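Side-chain contacts in tetracycline repressor protein class G (Acinetobacter baumannii, PDB 6RX9), which represses the tetracycline resistance gene by binding its operator DNA through a helix-turn-helix region and loses affinity for that DNA when tetracycline binds: residues L79-N82 and A83-F86; A186-N189 and F190-S194. All coordinates share one frame; numbering follows the deposited sequence.

Contacts 1 and 2 are two turns each of helix 75-91 and helix 185-202, which lie side by side in the C-terminal regulatory domain. Their centres lie about 12 Å apart and their side chains meet directly. Lys-80 NZ of contact 1 forms a 2.8 Å salt bridge with Asp-193 OD1 of contact 2, while Ala-83 CB packs 3.6 Å from Leu-192 CD1. Contact 1 also carries Asn-82, which probably binds tetracycline; contact 2 is less close to that site, the Leu-192 side chain being about 8 Å from that of Asn-82, and it faces the second subunit.

Contact 1 of 2, residues L79-N82 and A83-F86; sequences LKEN and ALSF
Ala-83 CB rests 3.4 Å from both Leu-79 O and Lys-80 O, one turn back, on a tightly packed, buried side of the helix. Asn-82 and Ser-85 occupy a different buried side. In the conformer described, one of two, Ser-85 OG donates a hydrogen bond to Asn-82 O at 2.6 Å; chi1 of 72° sets the hydroxyl between the backbone N and the carbonyl carbon and turns it back over the preceding turn. Asn-82 O also accepts the regular helical bond from Phe-86 N, at 3.1 Å and from the same face of the carbonyl plane, so in that conformer two donors grip one oxygen. With CG anti to the backbone N (chi1 -176°), the Asn-82 amide leaves the contact: OD1 accepts from Arg-63 NH1 and ND2 donates to Arg-66 O, which fixes the amide. Asn-82 probably binds tetracycline.

The partly exposed side is looser and mostly apolar. Lys-80 CG touches Leu-84 CD1 at 3.7 Å, the extended lysine chain crossing the leucine at a slant and carrying its ammonium on to Asp-193. Glu-81 OE2 comes only within 4.2 Å of Leu-84 CD1, a marginal touch.

Around the helix, Leu-79, Ala-83 and Phe-86 lie against helix 127-155, and Phe-86 also meets the ring of His-100, a probable magnesium ligand, edge-to-face. Lys-80, Ala-83 and Leu-84 face helix 185-202, while Ser-85 touches helix 61-64.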
ATOM      1  N   LEU A  79      12.207  15.108   1.946  1.00 35.85           N
ATOM      2  CA  LEU A  79      11.599  13.754   1.816  1.00 35.02           C
ATOM      3  C   LEU A  79      10.628  13.504   2.975  1.00 34.73           C
ATOM      4  O   LEU A  79       9.540  12.953   2.711  1.00 33.45           O
ATOM      5  CB  LEU A  79      12.693  12.682   1.767  1.00 34.81           C
ATOM      6  CG  LEU A  79      13.503  12.621   0.472  1.00 35.33           C
ATOM      7  CD1 LEU A  79      14.496  11.472   0.511  1.00 35.28           C
ATOM      8  CD2 LEU A  79      12.595  12.502  -0.745  1.00 35.07           C
ATOM      9  N   LYS A  80      10.991  13.898   4.202  1.00 35.85           N
ATOM     10  CA  LYS A  80      10.147  13.684   5.409  1.00 36.57           C
ATOM     11  C   LYS A  80       8.867  14.521   5.292  1.00 36.57           C
ATOM     12  O   LYS A  80       7.778  13.943   5.449  1.00 35.26           O
ATOM     13  CB  LYS A  80      10.891  14.019   6.705  1.00 38.09           C
ATOM     14  CG  LYS A  80      10.034  13.910   7.961  1.00 39.08           C
ATOM     15  CD  LYS A  80      10.789  13.539   9.218  1.00 40.81           C
ATOM     16  CE  LYS A  80       9.863  13.141  10.349  1.00 41.52           C
ATOM     17  NZ  LYS A  80      10.615  12.728  11.556  1.00 42.63           N
ATOM     18  N   GLU A  81       8.991  15.822   5.022  1.00 37.85           N
ATOM     19  CA  GLU A  81       7.827  16.747   4.948  1.00 39.35           C
ATOM     20  C   GLU A  81       6.914  16.325   3.790  1.00 37.69           C
ATOM     21  O   GLU A  81       5.684  16.417   3.957  1.00 38.10           O
ATOM     22  CB  GLU A  81       8.288  18.200   4.822  1.00 42.02           C
ATOM     23  CG  GLU A  81       8.911  18.748   6.095  1.00 44.92           C
ATOM     24  CD  GLU A  81       7.999  18.766   7.313  1.00 46.82           C
ATOM     25  OE1 GLU A  81       8.526  18.840   8.437  1.00 50.03           O
ATOM     26  OE2 GLU A  81       6.763  18.710   7.140  1.00 48.56           O
ATOM     27  N   ASN A  82       7.486  15.865   2.673  1.00 36.68           N
ATOM     28  CA  ASN A  82       6.724  15.344   1.505  1.00 36.21           C
ATOM     29  C   ASN A  82       5.932  14.101   1.940  1.00 34.64           C
ATOM     30  O   ASN A  82       4.726  14.027   1.639  1.00 33.98           O
ATOM     31  CB  ASN A  82       7.639  15.036   0.318  1.00 36.78           C
ATOM     32  CG  ASN A  82       6.875  14.599  -0.915  1.00 37.28           C
ATOM     33  OD1 ASN A  82       6.713  13.407  -1.156  1.00 38.06           O
ATOM     34  ND2 ASN A  82       6.391  15.555  -1.693  1.00 38.28           N
ATOM     35  N   ALA A  83       6.578  13.169   2.646  1.00 33.22           N
ATOM     36  CA  ALA A  83       5.951  11.913   3.129  1.00 32.44           C
ATOM     37  C   ALA A  83       4.790  12.245   4.076  1.00 32.02           C
ATOM     38  O   ALA A  83       3.703  11.653   3.906  1.00 31.28           O
ATOM     39  CB  ALA A  83       6.979  11.029   3.791  1.00 32.39           C
ATOM     40  N   LEU A  84       5.001  13.170   5.018  1.00 32.53           N
ATOM     41  CA  LEU A  84       4.003  13.539   6.061  1.00 33.33           C
ATOM     42  C   LEU A  84       2.767  14.177   5.408  1.00 33.14           C
ATOM     43  O   LEU A  84       1.640  13.895   5.860  1.00 32.93           O
ATOM     44  CB  LEU A  84       4.650  14.479   7.084  1.00 35.15           C
ATOM     45  CG  LEU A  84       5.646  13.818   8.037  1.00 35.90           C
ATOM     46  CD1 LEU A  84       6.532  14.858   8.703  1.00 37.44           C
ATOM     47  CD2 LEU A  84       4.926  12.980   9.084  1.00 36.22           C
ATOM     48  N   SER A  85       2.980  15.008   4.380  0.50 32.91           N
ATOM     49  CA  SER A  85       1.915  15.699   3.604  0.50 32.96           C
ATOM     50  C   SER A  85       1.082  14.670   2.828  0.50 31.87           C
ATOM     51  O   SER A  85      -0.156  14.822   2.790  0.50 31.79           O
ATOM     52  CB  SER A  85       2.499  16.743   2.685  0.50 33.40           C
ATOM     53  OG  SER A  85       3.180  16.143   1.592  0.50 32.83           O
ATOM     54  N   PHE A  86       1.740  13.673   2.226  1.00 31.34           N
ATOM     55  CA  PHE A  86       1.085  12.565   1.479  1.00 30.77           C
ATOM     56  C   PHE A  86       0.221  11.749   2.452  1.00 30.82           C
ATOM     57  O   PHE A  86      -0.941  11.453   2.124  1.00 30.18           O
ATOM     58  CB  PHE A  86       2.132  11.718   0.748  1.00 30.25           C
ATOM     59  CG  PHE A  86       1.593  10.638  -0.161  1.00 29.76           C
ATOM     60  CD1 PHE A  86       0.387  10.789  -0.831  1.00 29.88           C
ATOM     61  CD2 PHE A  86       2.321   9.479  -0.383  1.00 29.45           C
ATOM     62  CE1 PHE A  86      -0.087   9.795  -1.675  1.00 29.81           C
ATOM     63  CE2 PHE A  86       1.845   8.485  -1.224  1.00 29.30           C
ATOM     64  CZ  PHE A  86       0.640   8.643  -1.866  1.00 29.50           C
TER

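Contact 2 of 2, residues A186-N189 and F190-S194; sequences AAFN and FGLDS
Four successive i to i+4 hydrogen bonds tie these two turns into regular alpha-helix, from Phe-190 N to Ala-186 O at 3.0 Å through to Asp-193 N to Asn-189 O at 2.9 Å. Among the side chains, Phe-188 and Leu-192 meet one turn apart: CD2 of the leucine approaches ring atom CE2 obliquely, at 3.7 Å. Leu-192 has CG anti to its own nitrogen (chi1 180°); with CD1 turned aside by chi2 of 50°, CD2 extends away from CA towards the ring. Phe-188 also packs against Tyr-140, whose hydroxyl bonds to Phe-188 O.

Another face carries Phe-190 and Ser-194. The serine OG lies 3.8 Å above the Phe-190 ring plane, over its centre, and hydrogen-bonds to Phe-190 O at 2.8 Å; Ser-194 N reaches that oxygen from the opposite face of its plane. Asp-193 OD2 lies 3.3 Å from Asn-189 O without bonding, both being acceptors; OD1 has Lys-80 as partner.

Ala-186, Ala-187, Phe-190 and Ser-194 pack on the second subunit, including its Trp-132 and Phe-199, whereas Leu-192 meets helix 75-91 and Phe-188 both that helix and helix 127-155. This fits TetR dimers, where helices 127-155 and 185-202 of both subunits form a four-helix bundle at the interface.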
ATOM      1  N   ALA A 186       3.820   7.585  16.046  1.00 43.70           N
ATOM      2  CA  ALA A 186       5.159   7.125  16.491  1.00 42.31           C
ATOM      3  C   ALA A 186       5.660   6.007  15.566  1.00 39.55           C
ATOM      4  O   ALA A 186       6.816   6.087  15.119  1.00 38.75           O
ATOM      5  CB  ALA A 186       5.117   6.677  17.935  1.00 43.53           C
ATOM      6  N   ALA A 187       4.812   5.016  15.280  1.00 38.18           N
ATOM      7  CA  ALA A 187       5.115   3.868  14.391  1.00 36.22           C
ATOM      8  C   ALA A 187       5.424   4.379  12.979  1.00 34.30           C
ATOM      9  O   ALA A 187       6.449   3.966  12.405  1.00 32.96           O
ATOM     10  CB  ALA A 187       3.962   2.892  14.382  1.00 36.41           C
ATOM     11  N   PHE A 188       4.566   5.243  12.431  1.00 33.29           N
ATOM     12  CA  PHE A 188       4.748   5.817  11.073  1.00 32.26           C
ATOM     13  C   PHE A 188       6.104   6.531  10.996  1.00 32.11           C
ATOM     14  O   PHE A 188       6.885   6.254  10.069  1.00 30.67           O
ATOM     15  CB  PHE A 188       3.628   6.791  10.705  1.00 32.36           C
ATOM     16  CG  PHE A 188       3.899   7.484   9.396  1.00 31.70           C
ATOM     17  CD1 PHE A 188       3.669   6.833   8.194  1.00 31.05           C
ATOM     18  CD2 PHE A 188       4.457   8.753   9.367  1.00 31.80           C
ATOM     19  CE1 PHE A 188       3.945   7.455   6.987  1.00 30.75           C
ATOM     20  CE2 PHE A 188       4.737   9.370   8.158  1.00 31.24           C
ATOM     21  CZ  PHE A 188       4.481   8.720   6.972  1.00 30.61           C
ATOM     22  N   ASN A 189       6.369   7.421  11.955  1.00 33.53           N
ATOM     23  CA  ASN A 189       7.599   8.256  11.998  1.00 34.80           C
ATOM     24  C   ASN A 189       8.831   7.350  12.119  1.00 33.83           C
ATOM     25  O   ASN A 189       9.849   7.675  11.493  1.00 33.62           O
ATOM     26  CB  ASN A 189       7.520   9.321  13.094  1.00 36.93           C
ATOM     27  CG  ASN A 189       6.659  10.497  12.684  1.00 38.70           C
ATOM     28  OD1 ASN A 189       6.937  11.155  11.682  1.00 40.26           O
ATOM     29  ND2 ASN A 189       5.607  10.765  13.438  1.00 40.13           N
ATOM     30  N   PHE A 190       8.740   6.228  12.838  1.00 33.58           N
ATOM     31  CA  PHE A 190       9.883   5.290  13.000  1.00 33.26           C
ATOM     32  C   PHE A 190      10.262   4.691  11.639  1.00 31.73           C
ATOM     33  O   PHE A 190      11.458   4.699  11.306  1.00 31.33           O
ATOM     34  CB  PHE A 190       9.603   4.192  14.025  1.00 33.94           C
ATOM     35  CG  PHE A 190      10.706   3.169  14.080  1.00 33.98           C
ATOM     36  CD1 PHE A 190      11.890   3.443  14.748  1.00 34.94           C
ATOM     37  CD2 PHE A 190      10.587   1.959  13.415  1.00 33.86           C
ATOM     38  CE1 PHE A 190      12.916   2.512  14.777  1.00 35.06           C
ATOM     39  CE2 PHE A 190      11.615   1.029  13.446  1.00 34.15           C
ATOM     40  CZ  PHE A 190      12.777   1.307  14.129  1.00 34.46           C
ATOM     41  N   GLY A 191       9.287   4.185  10.876  1.00 30.86           N
ATOM     42  CA  GLY A 191       9.521   3.635   9.527  1.00 30.05           C
ATOM     43  C   GLY A 191      10.065   4.687   8.570  1.00 29.95           C
ATOM     44  O   GLY A 191      10.980   4.362   7.783  1.00 28.94           O
ATOM     45  N   LEU A 192       9.514   5.904   8.617  1.00 30.58           N
ATOM     46  CA  LEU A 192       9.906   7.029   7.724  1.00 31.14           C
ATOM     47  C   LEU A 192      11.358   7.429   8.014  1.00 31.81           C
ATOM     48  O   LEU A 192      12.145   7.523   7.055  1.00 31.98           O
ATOM     49  CB  LEU A 192       8.951   8.207   7.942  1.00 31.54           C
ATOM     50  CG  LEU A 192       9.225   9.453   7.099  1.00 31.98           C
ATOM     51  CD1 LEU A 192       9.375   9.103   5.627  1.00 31.88           C
ATOM     52  CD2 LEU A 192       8.121  10.477   7.294  1.00 32.26           C
ATOM     53  N   ASP A 193      11.692   7.635   9.291  1.00 32.88           N
ATOM     54  CA  ASP A 193      13.050   8.030   9.759  1.00 34.10           C
ATOM     55  C   ASP A 193      14.062   6.944   9.372  1.00 33.61           C
ATOM     56  O   ASP A 193      15.182   7.303   8.963  1.00 33.83           O
ATOM     57  CB  ASP A 193      13.054   8.308  11.264  1.00 35.54           C
ATOM     58  CG  ASP A 193      12.307   9.568  11.666  1.00 37.10           C
ATOM     59  OD1 ASP A 193      12.025  10.399  10.775  1.00 37.61           O
ATOM     60  OD2 ASP A 193      12.013   9.713  12.869  1.00 38.74           O
ATOM     61  N   SER A 194      13.684   5.666   9.490  1.00 32.94           N
ATOM     62  CA  SER A 194      14.525   4.501   9.110  1.00 32.54           C
ATOM     63  C   SER A 194      14.792   4.522   7.601  1.00 32.37           C
ATOM     64  O   SER A 194      15.955   4.356   7.199  1.00 32.18           O
ATOM     65  CB  SER A 194      13.893   3.204   9.543  1.00 32.36           C
ATOM     66  OG  SER A 194      13.786   3.155  10.960  1.00 32.80           O
TER